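Piwi domain-containing protein (Vanderwaltozyma polyspora, PDB 5THE) is an Argonaute that probably binds guide RNA, represented here by its C-terminal lobe of MID and PIWI domains holding the 5' end of an RNA strand. Local coordinates at residues A[104-109]-A[232-237]; A[115-120]-A[236-241]; A[176-181]-A[185-190]. All blocks are in the same frame, centred on the assembly; numbering follows the deposited sequence.

Interaction 1. Residues A[104-109]-A[232-237]; sequences DKFASD and SNVVMK. With nucleotides of chain B.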
loop_
_atom_site.group_PDB
_atom_site.type_symbol
_atom_site.label_atom_id
_atom_site.label_comp_id
_atom_site.label_asym_id
_atom_site.label_seq_id
_atom_site.Cartn_x
_atom_site.Cartn_y
_atom_site.Cartn_z
ATOM N N ASP A 104 18.751 7.071 -20.385
ATOM C CA ASP A 104 19.455 8.309 -20.081
ATOM C C ASP A 104 18.485 9.415 -19.701
ATOM O O ASP A 104 18.738 10.186 -18.764
ATOM C CB ASP A 104 20.303 8.738 -21.275
ATOM C CG ASP A 104 21.203 9.906 -20.942
ATOM O OD1 ASP A 104 22.255 9.666 -20.318
ATOM O OD2 ASP A 104 20.857 11.055 -21.287
ATOM N N LYS A 105 17.379 9.525 -20.431
ATOM C CA LYS A 105 16.369 10.508 -20.071
ATOM C C LYS A 105 15.776 10.195 -18.700
ATOM O O LYS A 105 15.533 11.102 -17.896
ATOM C CB LYS A 105 15.291 10.548 -21.153
ATOM C CG LYS A 105 14.049 11.349 -20.803
ATOM C CD LYS A 105 14.174 12.796 -21.205
ATOM C CE LYS A 105 12.799 13.445 -21.299
ATOM N NZ LYS A 105 11.898 13.045 -20.182
ATOM N N PHE A 106 15.548 8.910 -18.412
ATOM C CA PHE A 106 15.060 8.515 -17.094
ATOM C C PHE A 106 15.996 8.997 -15.988
ATOM O O PHE A 106 15.561 9.664 -15.040
ATOM C CB PHE A 106 14.894 6.993 -17.021
ATOM C CG PHE A 106 14.415 6.515 -15.682
ATOM C CD1 PHE A 106 13.072 6.569 -15.357
ATOM C CD2 PHE A 106 15.311 6.035 -14.740
ATOM C CE1 PHE A 106 12.619 6.134 -14.108
ATOM C CE2 PHE A 106 14.876 5.604 -13.491
ATOM C CZ PHE A 106 13.526 5.649 -13.177
ATOM N N ALA A 107 17.290 8.661 -16.089
ATOM C CA ALA A 107 18.229 9.025 -15.034
ATOM C C ALA A 107 18.228 10.536 -14.791
ATOM O O ALA A 107 18.177 10.991 -13.642
ATOM C CB ALA A 107 19.633 8.531 -15.376
ATOM N N SER A 108 18.255 11.332 -15.858
ATOM C CA SER A 108 18.329 12.776 -15.645
ATOM C C SER A 108 16.991 13.329 -15.168
ATOM O O SER A 108 16.958 14.243 -14.337
ATOM C CB SER A 108 18.800 13.487 -16.913
ATOM O OG SER A 108 17.898 13.275 -17.975
ATOM N N ASP A 109 15.877 12.780 -15.664
ATOM C CA ASP A 109 14.563 13.167 -15.151
ATOM C C ASP A 109 14.482 12.994 -13.635
ATOM O O ASP A 109 14.065 13.906 -12.912
ATOM C CB ASP A 109 13.462 12.342 -15.820
ATOM C CG ASP A 109 13.013 12.916 -17.156
ATOM O OD1 ASP A 109 13.454 14.025 -17.514
ATOM O OD2 ASP A 109 12.192 12.257 -17.841
ATOM N N SER A 232 8.775 10.052 -13.317
ATOM C CA SER A 232 8.632 10.457 -11.923
ATOM C C SER A 232 7.818 9.437 -11.135
ATOM O O SER A 232 8.144 9.121 -9.984
ATOM C CB SER A 232 7.971 11.834 -11.837
ATOM O OG SER A 232 8.673 12.786 -12.611
ATOM N N ASN A 233 6.741 8.921 -11.729
ATOM C CA ASN A 233 5.933 7.925 -11.032
ATOM C C ASN A 233 6.708 6.630 -10.830
ATOM O O ASN A 233 6.651 6.036 -9.751
ATOM C CB ASN A 233 4.638 7.671 -11.804
ATOM C CG ASN A 233 3.688 8.862 -11.739
ATOM O OD1 ASN A 233 3.825 9.724 -10.882
ATOM N ND2 ASN A 233 2.731 8.912 -12.648
ATOM N N VAL A 234 7.428 6.182 -11.866
ATOM C CA VAL A 234 8.202 4.947 -11.770
ATOM C C VAL A 234 9.172 5.021 -10.602
ATOM O O VAL A 234 9.278 4.086 -9.799
ATOM C CB VAL A 234 8.938 4.670 -13.096
ATOM C CG1 VAL A 234 10.052 3.636 -12.884
ATOM C CG2 VAL A 234 7.946 4.184 -14.176
ATOM N N VAL A 235 9.899 6.135 -10.488
ATOM C CA VAL A 235 10.958 6.214 -9.489
ATOM C C VAL A 235 10.395 6.374 -8.087
ATOM O O VAL A 235 11.101 6.102 -7.113
ATOM C CB VAL A 235 11.938 7.354 -9.852
ATOM C CG1 VAL A 235 11.361 8.727 -9.501
ATOM C CG2 VAL A 235 13.313 7.126 -9.217
ATOM N N MET A 236 9.135 6.804 -7.949
ATOM C CA MET A 236 8.511 6.787 -6.630
ATOM C C MET A 236 8.611 5.400 -6.026
ATOM O O MET A 236 9.021 5.230 -4.868
ATOM C CB MET A 236 7.051 7.230 -6.725
ATOM C CG MET A 236 6.889 8.717 -7.073
ATOM S SD MET A 236 5.197 9.296 -6.979
ATOM C CE MET A 236 5.027 9.787 -5.267
ATOM N N LYS A 237 8.297 4.387 -6.835
ATOM C CA LYS A 237 8.322 3.004 -6.374
ATOM C C LYS A 237 9.744 2.545 -6.105
ATOM O O LYS A 237 10.005 1.897 -5.089
ATOM C CB LYS A 237 7.626 2.105 -7.409
ATOM C CG LYS A 237 6.135 2.426 -7.558
ATOM C CD LYS A 237 5.652 2.448 -9.018
ATOM C CE LYS A 237 5.681 1.068 -9.681
ATOM N NZ LYS A 237 4.783 0.051 -9.038
ATOM P P A B 2 3.680 -0.007 -16.673
ATOM O OP1 A B 2 2.270 -0.259 -17.064
ATOM O OP2 A B 2 4.672 0.524 -17.659
ATOM O "O5'" A B 2 3.673 0.943 -15.397
ATOM C "C5'" A B 2 4.834 1.083 -14.574
ATOM C "C4'" A B 2 4.757 2.333 -13.745
ATOM O "O4'" A B 2 4.860 3.484 -14.612
ATOM C "C3'" A B 2 3.449 2.560 -13.010
ATOM O "O3'" A B 2 3.371 1.828 -11.821
ATOM C "C2'" A B 2 3.445 4.067 -12.805
ATOM O "O2'" A B 2 4.366 4.425 -11.784
ATOM C "C1'" A B 2 4.029 4.527 -14.133
ATOM N N9 A B 2 3.004 4.756 -15.171
ATOM C C8 A B 2 2.474 3.820 -16.024
ATOM N N7 A B 2 1.620 4.301 -16.882
ATOM C C5 A B 2 1.612 5.661 -16.587
ATOM C C6 A B 2 0.904 6.717 -17.152
ATOM N N6 A B 2 0.058 6.518 -18.164
ATOM N N1 A B 2 1.098 7.958 -16.630
ATOM C C2 A B 2 1.963 8.092 -15.609
ATOM N N3 A B 2 2.696 7.158 -14.983
ATOM C C4 A B 2 2.457 5.961 -15.531
ATOM P P A B 3 1.952 1.304 -11.311
ATOM O OP1 A B 3 2.316 0.491 -10.112
ATOM O OP2 A B 3 1.188 0.692 -12.439
ATOM O "O5'" A B 3 1.195 2.637 -10.863
ATOM C "C5'" A B 3 1.715 3.423 -9.802
ATOM C "C4'" A B 3 1.037 4.763 -9.729
ATOM O "O4'" A B 3 1.364 5.575 -10.886
ATOM C "C3'" A B 3 -0.479 4.734 -9.722
ATOM O "O3'" A B 3 -0.981 4.421 -8.449
ATOM C "C2'" A B 3 -0.826 6.143 -10.174
ATOM O "O2'" A B 3 -0.661 7.063 -9.101
ATOM C "C1'" A B 3 0.263 6.390 -11.221
ATOM N N9 A B 3 -0.229 5.966 -12.530
ATOM C C8 A B 3 -0.293 4.681 -13.025
ATOM N N7 A B 3 -0.845 4.623 -14.213
ATOM C C5 A B 3 -1.156 5.940 -14.498
ATOM C C6 A B 3 -1.764 6.508 -15.610
ATOM N N6 A B 3 -2.149 5.765 -16.663
ATOM N N1 A B 3 -1.938 7.846 -15.583
ATOM C C2 A B 3 -1.531 8.539 -14.498
ATOM N N3 A B 3 -0.951 8.112 -13.372
ATOM C C4 A B 3 -0.800 6.782 -13.457
#
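Phe106 reaches from one helix to Val234 and Val235 of another, joining segments 104-109 and 232-237 in the Rossmann-like MID domain of this Argonaute. Helix 95-111 turns its inner side to helix 228-241, so one helix packs against the side of another whose opposite side meets the RNA.

Between the two segments the contact is entirely apolar. Phe106 holds CG anti to its own backbone N (chi1 179°), which carries the ring across to the second helix. There CE1 lies 3.8 Å from Val234 CG1, and CZ meets Val235 CB at 4.1 Å; both valines approach the ring obliquely. The same ring also touches Phe117 and Met238, so the contact belongs to a larger buried cluster.

The polar link runs alongside. Lys105 NZ and Asp109 OD2, one turn apart on helix 95-111, form a salt bridge whose modelled length is doubtfully short. Each partner has a second bond: Lys105 NZ donates to Asn226 O, in the loop leading into helix 228-241, and Asp109 OD2 accepts from Asn231 ND2 on that helix.

Contacts with the RNA occupy the far side of helix 228-241. Val234 is used twice: while CG1 faces Phe106, its other methyl, CG2, comes within 3.2 Å of A2 O4' of chain B. Asn233 brings ND2 to 2.9 Å from N3 of A2 of chain B, a minor-groove atom of the base. Its CB packs against the ribose, 3.3 Å from O2' of the same nucleotide. Lys237, bent at three successive torsions, curls past that sugar with CE 3.2 Å from A2 O3' of chain B, and its NZ donates a hydrogen bond of 2.7 Å to OP1 of A3 of chain B.

Interaction 2. Residues A[115-120]-A[236-241]; sequences VDFNVS and MKMNLK. With nucleotides of chain B.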
loop_
_atom_site.group_PDB
_atom_site.type_symbol
_atom_site.label_atom_id
_atom_site.label_comp_id
_atom_site.label_asym_id
_atom_site.label_seq_id
_atom_site.Cartn_x
_atom_site.Cartn_y
_atom_site.Cartn_z
ATOM N N VAL A 115 16.964 11.265 -6.788
ATOM C CA VAL A 115 17.413 9.896 -6.994
ATOM C C VAL A 115 18.484 9.910 -8.071
ATOM O O VAL A 115 18.225 10.306 -9.216
ATOM C CB VAL A 115 16.252 8.977 -7.394
ATOM C CG1 VAL A 115 16.739 7.549 -7.481
ATOM C CG2 VAL A 115 15.104 9.135 -6.406
ATOM N N ASP A 116 19.673 9.464 -7.709
ATOM C CA ASP A 116 20.841 9.505 -8.579
ATOM C C ASP A 116 21.137 8.076 -9.030
ATOM O O ASP A 116 21.595 7.248 -8.230
ATOM C CB ASP A 116 22.021 10.142 -7.839
ATOM C CG ASP A 116 23.267 10.265 -8.696
ATOM O OD1 ASP A 116 23.151 10.288 -9.943
ATOM O OD2 ASP A 116 24.370 10.351 -8.104
ATOM N N PHE A 117 20.839 7.783 -10.290
ATOM C CA PHE A 117 21.119 6.486 -10.886
ATOM C C PHE A 117 22.294 6.588 -11.843
ATOM O O PHE A 117 22.475 7.597 -12.529
ATOM C CB PHE A 117 19.920 5.936 -11.666
ATOM C CG PHE A 117 18.874 5.296 -10.806
ATOM C CD1 PHE A 117 19.179 4.189 -10.033
ATOM C CD2 PHE A 117 17.585 5.784 -10.787
ATOM C CE1 PHE A 117 18.215 3.595 -9.249
ATOM C CE2 PHE A 117 16.615 5.192 -10.001
ATOM C CZ PHE A 117 16.929 4.104 -9.228
ATOM N N ASN A 118 23.076 5.515 -11.891
ATOM C CA ASN A 118 24.099 5.307 -12.905
ATOM C C ASN A 118 23.520 4.291 -13.887
ATOM O O ASN A 118 23.240 3.152 -13.503
ATOM C CB ASN A 118 25.389 4.811 -12.240
ATOM C CG ASN A 118 26.462 4.368 -13.234
ATOM O OD1 ASN A 118 26.335 4.522 -14.448
ATOM N ND2 ASN A 118 27.537 3.813 -12.698
ATOM N N VAL A 119 23.302 4.709 -15.136
ATOM C CA VAL A 119 22.676 3.838 -16.133
ATOM C C VAL A 119 23.679 3.494 -17.227
ATOM O O VAL A 119 23.298 3.260 -18.380
ATOM C CB VAL A 119 21.422 4.480 -16.758
ATOM C CG1 VAL A 119 20.341 4.694 -15.714
ATOM C CG2 VAL A 119 21.779 5.797 -17.431
ATOM N N SER A 120 24.964 3.471 -16.876
ATOM C CA SER A 120 25.999 3.233 -17.875
ATOM C C SER A 120 26.086 1.764 -18.278
ATOM O O SER A 120 26.484 1.462 -19.408
ATOM C CB SER A 120 27.350 3.733 -17.357
ATOM O OG SER A 120 27.725 3.053 -16.174
ATOM N N MET A 236 9.135 6.804 -7.949
ATOM C CA MET A 236 8.511 6.787 -6.630
ATOM C C MET A 236 8.611 5.400 -6.026
ATOM O O MET A 236 9.021 5.230 -4.868
ATOM C CB MET A 236 7.051 7.230 -6.725
ATOM C CG MET A 236 6.889 8.717 -7.073
ATOM S SD MET A 236 5.197 9.296 -6.979
ATOM C CE MET A 236 5.027 9.787 -5.267
ATOM N N LYS A 237 8.297 4.387 -6.835
ATOM C CA LYS A 237 8.322 3.004 -6.374
ATOM C C LYS A 237 9.744 2.545 -6.105
ATOM O O LYS A 237 10.005 1.897 -5.089
ATOM C CB LYS A 237 7.626 2.105 -7.409
ATOM C CG LYS A 237 6.135 2.426 -7.558
ATOM C CD LYS A 237 5.652 2.448 -9.018
ATOM C CE LYS A 237 5.681 1.068 -9.681
ATOM N NZ LYS A 237 4.783 0.051 -9.038
ATOM N N MET A 238 10.674 2.872 -7.008
ATOM C CA MET A 238 12.072 2.509 -6.804
ATOM C C MET A 238 12.589 3.081 -5.498
ATOM O O MET A 238 13.224 2.377 -4.702
ATOM C CB MET A 238 12.914 3.023 -7.967
ATOM C CG MET A 238 12.525 2.424 -9.314
ATOM S SD MET A 238 13.550 3.143 -10.612
ATOM C CE MET A 238 13.216 2.029 -11.995
ATOM N N ASN A 239 12.319 4.367 -5.266
ATOM C CA ASN A 239 12.826 5.030 -4.072
ATOM C C ASN A 239 12.333 4.335 -2.809
ATOM O O ASN A 239 13.106 4.132 -1.867
ATOM C CB ASN A 239 12.412 6.502 -4.075
ATOM C CG ASN A 239 13.136 7.333 -2.995
ATOM O OD1 ASN A 239 12.565 8.238 -2.416
ATOM N ND2 ASN A 239 14.394 7.058 -2.782
ATOM N N LEU A 240 11.050 3.942 -2.781
ATOM C CA LEU A 240 10.537 3.180 -1.641
ATOM C C LEU A 240 11.289 1.864 -1.473
ATOM O O LEU A 240 11.687 1.505 -0.355
ATOM C CB LEU A 240 9.036 2.928 -1.793
ATOM C CG LEU A 240 8.155 4.187 -1.695
ATOM C CD1 LEU A 240 6.701 3.864 -2.034
ATOM C CD2 LEU A 240 8.265 4.841 -0.294
ATOM N N LYS A 241 11.476 1.118 -2.576
ATOM C CA LYS A 241 12.211 -0.142 -2.517
ATOM C C LYS A 241 13.636 0.072 -2.038
ATOM O O LYS A 241 14.194 -0.786 -1.348
ATOM C CB LYS A 241 12.197 -0.824 -3.887
ATOM C CG LYS A 241 10.859 -1.494 -4.171
ATOM C CD LYS A 241 10.690 -1.794 -5.634
ATOM C CE LYS A 241 9.473 -2.675 -5.889
ATOM N NZ LYS A 241 9.293 -2.912 -7.368
ATOM P P A B 2 3.680 -0.007 -16.673
ATOM O OP1 A B 2 2.270 -0.259 -17.064
ATOM O OP2 A B 2 4.672 0.524 -17.659
ATOM O "O5'" A B 2 3.673 0.943 -15.397
ATOM C "C5'" A B 2 4.834 1.083 -14.574
ATOM C "C4'" A B 2 4.757 2.333 -13.745
ATOM O "O4'" A B 2 4.860 3.484 -14.612
ATOM C "C3'" A B 2 3.449 2.560 -13.010
ATOM O "O3'" A B 2 3.371 1.828 -11.821
ATOM C "C2'" A B 2 3.445 4.067 -12.805
ATOM O "O2'" A B 2 4.366 4.425 -11.784
ATOM C "C1'" A B 2 4.029 4.527 -14.133
ATOM N N9 A B 2 3.004 4.756 -15.171
ATOM C C8 A B 2 2.474 3.820 -16.024
ATOM N N7 A B 2 1.620 4.301 -16.882
ATOM C C5 A B 2 1.612 5.661 -16.587
ATOM C C6 A B 2 0.904 6.717 -17.152
ATOM N N6 A B 2 0.058 6.518 -18.164
ATOM N N1 A B 2 1.098 7.958 -16.630
ATOM C C2 A B 2 1.963 8.092 -15.609
ATOM N N3 A B 2 2.696 7.158 -14.983
ATOM C C4 A B 2 2.457 5.961 -15.531
ATOM O OP3 U B 1 5.538 -4.068 -9.895
ATOM P P U B 1 6.397 -3.299 -10.816
ATOM O OP1 U B 1 7.758 -3.888 -10.836
ATOM O OP2 U B 1 6.279 -1.864 -10.509
ATOM O "O5'" U B 1 5.841 -3.524 -12.277
ATOM C "C5'" U B 1 4.743 -2.775 -12.777
ATOM C "C4'" U B 1 4.740 -2.848 -14.274
ATOM O "O4'" U B 1 4.536 -4.231 -14.691
ATOM C "C3'" U B 1 3.677 -2.015 -14.974
ATOM O "O3'" U B 1 4.257 -1.404 -16.127
ATOM C "C2'" U B 1 2.628 -3.051 -15.385
ATOM O "O2'" U B 1 1.867 -2.701 -16.521
ATOM C "C1'" U B 1 3.485 -4.292 -15.640
ATOM N N1 U B 1 2.751 -5.559 -15.446
ATOM C C2 U B 1 2.695 -6.441 -16.496
ATOM O O2 U B 1 3.254 -6.212 -17.546
ATOM N N3 U B 1 1.983 -7.598 -16.274
ATOM C C4 U B 1 1.332 -7.947 -15.104
ATOM O O4 U B 1 0.738 -9.027 -15.038
ATOM C C5 U B 1 1.420 -6.974 -14.058
ATOM C C6 U B 1 2.103 -5.840 -14.264
ATOM P P A B 3 1.952 1.304 -11.311
ATOM O OP1 A B 3 2.316 0.491 -10.112
ATOM O OP2 A B 3 1.188 0.692 -12.439
ATOM O "O5'" A B 3 1.195 2.637 -10.863
ATOM C "C5'" A B 3 1.715 3.423 -9.802
ATOM C "C4'" A B 3 1.037 4.763 -9.729
ATOM O "O4'" A B 3 1.364 5.575 -10.886
ATOM C "C3'" A B 3 -0.479 4.734 -9.722
ATOM O "O3'" A B 3 -0.981 4.421 -8.449
ATOM C "C2'" A B 3 -0.826 6.143 -10.174
ATOM O "O2'" A B 3 -0.661 7.063 -9.101
ATOM C "C1'" A B 3 0.263 6.390 -11.221
ATOM N N9 A B 3 -0.229 5.966 -12.530
ATOM C C8 A B 3 -0.293 4.681 -13.025
ATOM N N7 A B 3 -0.845 4.623 -14.213
ATOM C C5 A B 3 -1.156 5.940 -14.498
ATOM C C6 A B 3 -1.764 6.508 -15.610
ATOM N N6 A B 3 -2.149 5.765 -16.663
ATOM N N1 A B 3 -1.938 7.846 -15.583
ATOM C C2 A B 3 -1.531 8.539 -14.498
ATOM N N3 A B 3 -0.951 8.112 -13.372
ATOM C C4 A B 3 -0.800 6.782 -13.457
#
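Met238 sends its sulfur obliquely to the far end of the Phe117 ring, giving a Met-aromatic contact. SD lies 3.7 Å from Phe117 CE2 and almost as near to CZ. Measured from the ring centroid, it stands 58° off the normal, neither above the ring nor in its plane. The methionine chain is extended beyond CG (chi2 178°), and this stretches the sulfur away from the helix to meet the ring. Beside this pair, Val115 rests CG2 against the carboxamide of Asn239. Phe117 belongs to strand 117-118, paired in parallel with strand 77-85, so the contact lays helix 228-241 against the parallel sheet of the MID domain. The other side of that helix forms part of the pocket for the RNA 5' phosphate. There Lys237 NZ donates to OP2 of U1 of chain B at 2.8 Å, and also bonds Ile549 O at the chain terminus. A methionine in place of Lys237 would remove the ammonium group, and the U1 and A3 phosphates would probably lose the positive charge they share. Just past strand 117-118, Asn118 OD1 closes an Asx turn, accepting from Ser120 N at 3.0 Å and from Ser120 OG at 2.7 Å.

Interaction 3. Residues A[176-181]-A[185-190]; sequences NLLENI and TYILYV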
loop_
_atom_site.group_PDB
_atom_site.type_symbol
_atom_site.label_atom_id
_atom_site.label_comp_id
_atom_site.label_asym_id
_atom_site.label_seq_id
_atom_site.Cartn_x
_atom_site.Cartn_y
_atom_site.Cartn_z
ATOM N N ASN A 176 21.357 -16.929 -14.326
ATOM C CA ASN A 176 22.793 -16.704 -14.361
ATOM C C ASN A 176 23.116 -15.233 -14.147
ATOM O O ASN A 176 24.077 -14.891 -13.445
ATOM C CB ASN A 176 23.367 -17.191 -15.689
ATOM C CG ASN A 176 24.869 -17.071 -15.737
ATOM O OD1 ASN A 176 25.578 -17.837 -15.085
ATOM N ND2 ASN A 176 25.365 -16.096 -16.491
ATOM N N LEU A 177 22.316 -14.349 -14.744
ATOM C CA LEU A 177 22.523 -12.917 -14.578
ATOM C C LEU A 177 22.370 -12.502 -13.118
ATOM O O LEU A 177 23.162 -11.703 -12.605
ATOM C CB LEU A 177 21.538 -12.165 -15.473
ATOM C CG LEU A 177 21.703 -10.664 -15.693
ATOM C CD1 LEU A 177 20.954 -10.250 -16.954
ATOM C CD2 LEU A 177 21.210 -9.852 -14.487
ATOM N N LEU A 178 21.356 -13.032 -12.430
ATOM C CA LEU A 178 21.087 -12.596 -11.062
ATOM C C LEU A 178 22.176 -13.055 -10.095
ATOM O O LEU A 178 22.580 -12.297 -9.208
ATOM C CB LEU A 178 19.715 -13.097 -10.615
ATOM C CG LEU A 178 18.575 -12.474 -11.422
ATOM C CD1 LEU A 178 17.236 -12.969 -10.924
ATOM C CD2 LEU A 178 18.652 -10.960 -11.345
ATOM N N GLU A 179 22.674 -14.281 -10.247
ATOM C CA GLU A 179 23.761 -14.730 -9.375
ATOM C C GLU A 179 25.033 -13.913 -9.582
ATOM O O GLU A 179 25.864 -13.818 -8.673
ATOM C CB GLU A 179 24.068 -16.215 -9.607
ATOM C CG GLU A 179 22.878 -17.147 -9.526
ATOM C CD GLU A 179 22.933 -18.257 -10.514
ATOM O OE1 GLU A 179 23.823 -18.211 -11.371
ATOM O OE2 GLU A 179 22.069 -19.160 -10.442
ATOM N N ASN A 180 25.205 -13.312 -10.757
ATOM C CA ASN A 180 26.392 -12.530 -11.065
ATOM C C ASN A 180 26.167 -11.037 -10.911
ATOM O O ASN A 180 27.058 -10.253 -11.251
ATOM C CB ASN A 180 26.866 -12.822 -12.488
ATOM C CG ASN A 180 27.351 -14.242 -12.664
ATOM O OD1 ASN A 180 27.450 -15.003 -11.700
ATOM N ND2 ASN A 180 27.666 -14.607 -13.904
ATOM N N ILE A 181 25.011 -10.625 -10.410
ATOM C CA ILE A 181 24.670 -9.198 -10.445
ATOM C C ILE A 181 25.585 -8.431 -9.489
ATOM O O ILE A 181 25.783 -8.863 -8.340
ATOM C CB ILE A 181 23.187 -8.997 -10.102
ATOM C CG1 ILE A 181 22.687 -7.664 -10.662
ATOM C CG2 ILE A 181 22.915 -9.128 -8.598
ATOM C CD1 ILE A 181 22.860 -7.543 -12.170
ATOM N N THR A 185 22.899 -2.535 -7.158
ATOM C CA THR A 185 22.302 -2.566 -8.485
ATOM C C THR A 185 20.792 -2.747 -8.392
ATOM O O THR A 185 20.299 -3.660 -7.718
ATOM C CB THR A 185 22.931 -3.665 -9.346
ATOM O OG1 THR A 185 24.249 -3.260 -9.722
ATOM C CG2 THR A 185 22.120 -3.878 -10.604
ATOM N N TYR A 186 20.073 -1.853 -9.062
ATOM C CA TYR A 186 18.627 -1.905 -9.185
ATOM C C TYR A 186 18.305 -2.403 -10.578
ATOM O O TYR A 186 18.853 -1.890 -11.561
ATOM C CB TYR A 186 18.012 -0.517 -8.956
ATOM C CG TYR A 186 16.532 -0.565 -8.671
ATOM C CD1 TYR A 186 15.614 -0.789 -9.696
ATOM C CD2 TYR A 186 16.050 -0.409 -7.373
ATOM C CE1 TYR A 186 14.262 -0.849 -9.442
ATOM C CE2 TYR A 186 14.695 -0.463 -7.103
ATOM C CZ TYR A 186 13.807 -0.686 -8.143
ATOM O OH TYR A 186 12.466 -0.747 -7.895
ATOM N N ILE A 187 17.440 -3.407 -10.674
ATOM C CA ILE A 187 17.094 -3.984 -11.963
ATOM C C ILE A 187 15.842 -3.314 -12.507
ATOM O O ILE A 187 14.832 -3.208 -11.807
ATOM C CB ILE A 187 16.877 -5.497 -11.857
ATOM C CG1 ILE A 187 18.187 -6.207 -11.552
ATOM C CG2 ILE A 187 16.280 -6.019 -13.166
ATOM C CD1 ILE A 187 17.956 -7.588 -11.039
ATOM N N LEU A 188 15.891 -2.905 -13.769
ATOM C CA LEU A 188 14.709 -2.427 -14.484
ATOM C C LEU A 188 14.365 -3.444 -15.566
ATOM O O LEU A 188 15.064 -3.550 -16.578
ATOM C CB LEU A 188 14.947 -1.040 -15.075
ATOM C CG LEU A 188 13.796 -0.488 -15.916
ATOM C CD1 LEU A 188 12.502 -0.406 -15.089
ATOM C CD2 LEU A 188 14.179 0.871 -16.506
ATOM N N TYR A 189 13.315 -4.219 -15.343
ATOM C CA TYR A 189 12.828 -5.113 -16.379
ATOM C C TYR A 189 11.993 -4.301 -17.365
ATOM O O TYR A 189 11.019 -3.647 -16.971
ATOM C CB TYR A 189 12.004 -6.242 -15.769
ATOM C CG TYR A 189 12.808 -7.252 -14.993
ATOM C CD1 TYR A 189 13.813 -7.993 -15.614
ATOM C CD2 TYR A 189 12.530 -7.513 -13.650
ATOM C CE1 TYR A 189 14.539 -8.932 -14.913
ATOM C CE2 TYR A 189 13.262 -8.456 -12.938
ATOM C CZ TYR A 189 14.266 -9.163 -13.577
ATOM O OH TYR A 189 15.001 -10.104 -12.886
ATOM N N VAL A 190 12.383 -4.324 -18.636
ATOM C CA VAL A 190 11.668 -3.619 -19.697
ATOM C C VAL A 190 10.940 -4.674 -20.517
ATOM O O VAL A 190 11.573 -5.455 -21.242
ATOM C CB VAL A 190 12.617 -2.788 -20.567
ATOM C CG1 VAL A 190 11.857 -2.074 -21.678
ATOM C CG2 VAL A 190 13.369 -1.765 -19.692
#
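Leu178 meets Ile187 and Tyr189 where helix 169-179 lies over strand 185-191, and its course explains the contact atom by atom. CB leaves the helix across the line to the strand, not directly at it. CG then stands beside the backbone N and anti to the carbonyl carbon (chi1 -65°), and from there the two methyls fork toward the strand. CD1 comes to 4.1 Å from Tyr189 OH. CD2 is equally near that oxygen, so the phenol end faces the fork of the leucine. CD2 also presses on Ile187 CD1 at 3.5 Å, a little tighter than ordinary van der Waals contact, with the two side chains crossing at about a right angle.

The partners are themselves held in place. Ile187 sets CG2 3.7 Å above the plane of the Tyr189 ring, over its centre, and so supports the ring whose hydroxyl meets Leu178. That hydroxyl is hydrogen-bonded to Thr207, which means that the leucine packs beside a polar tip already satisfied.

A second contact lies nearer the turn. The chain leaves helical geometry at Asn180, while Ile181 N still bonds back to Leu178 O at 3.2 Å. Ile181 then crosses Thr185 obliquely, its CG1 3.8 Å from Thr185 CG2. The threonine's methyl points into this contact while OG1 turns back to Ser183 O within the tight connection.

Tyr186, pointing the opposite way from the strand, serves the other face of the sheet, where it touches Met238 and Lys241. Strand 185-191 runs parallel to both 77-85 and 215-219, and helix 169-179 lies in the chain between parallel strands 124-127 and 185-191; the packing is consistent with a beta-alpha-beta crossover in a Rossmann-like MID domain.

Overall arrangement
Interactions 1 and 2 are two parts of one core: their centres lie about 7 Å apart, both use helix 228-241, and they join where Phe106 CZ meets Met238 SD at 3.6 Å. Interaction 3, its centre about 14 Å from that of interaction 2, covers the other face of the same parallel sheet. Tyr186 links these two layers, its OH lying 3.5 Å from Met238 CA. The RNA completes the order. Helix 228-241 touches it directly, whereas interaction 3 stays about 6 Å from it at the nearest atoms. Helix 95-111 and strand 117-118 thus back the helix that grips the 5' end, and helix 169-179 lies on the opposite face of the sheet.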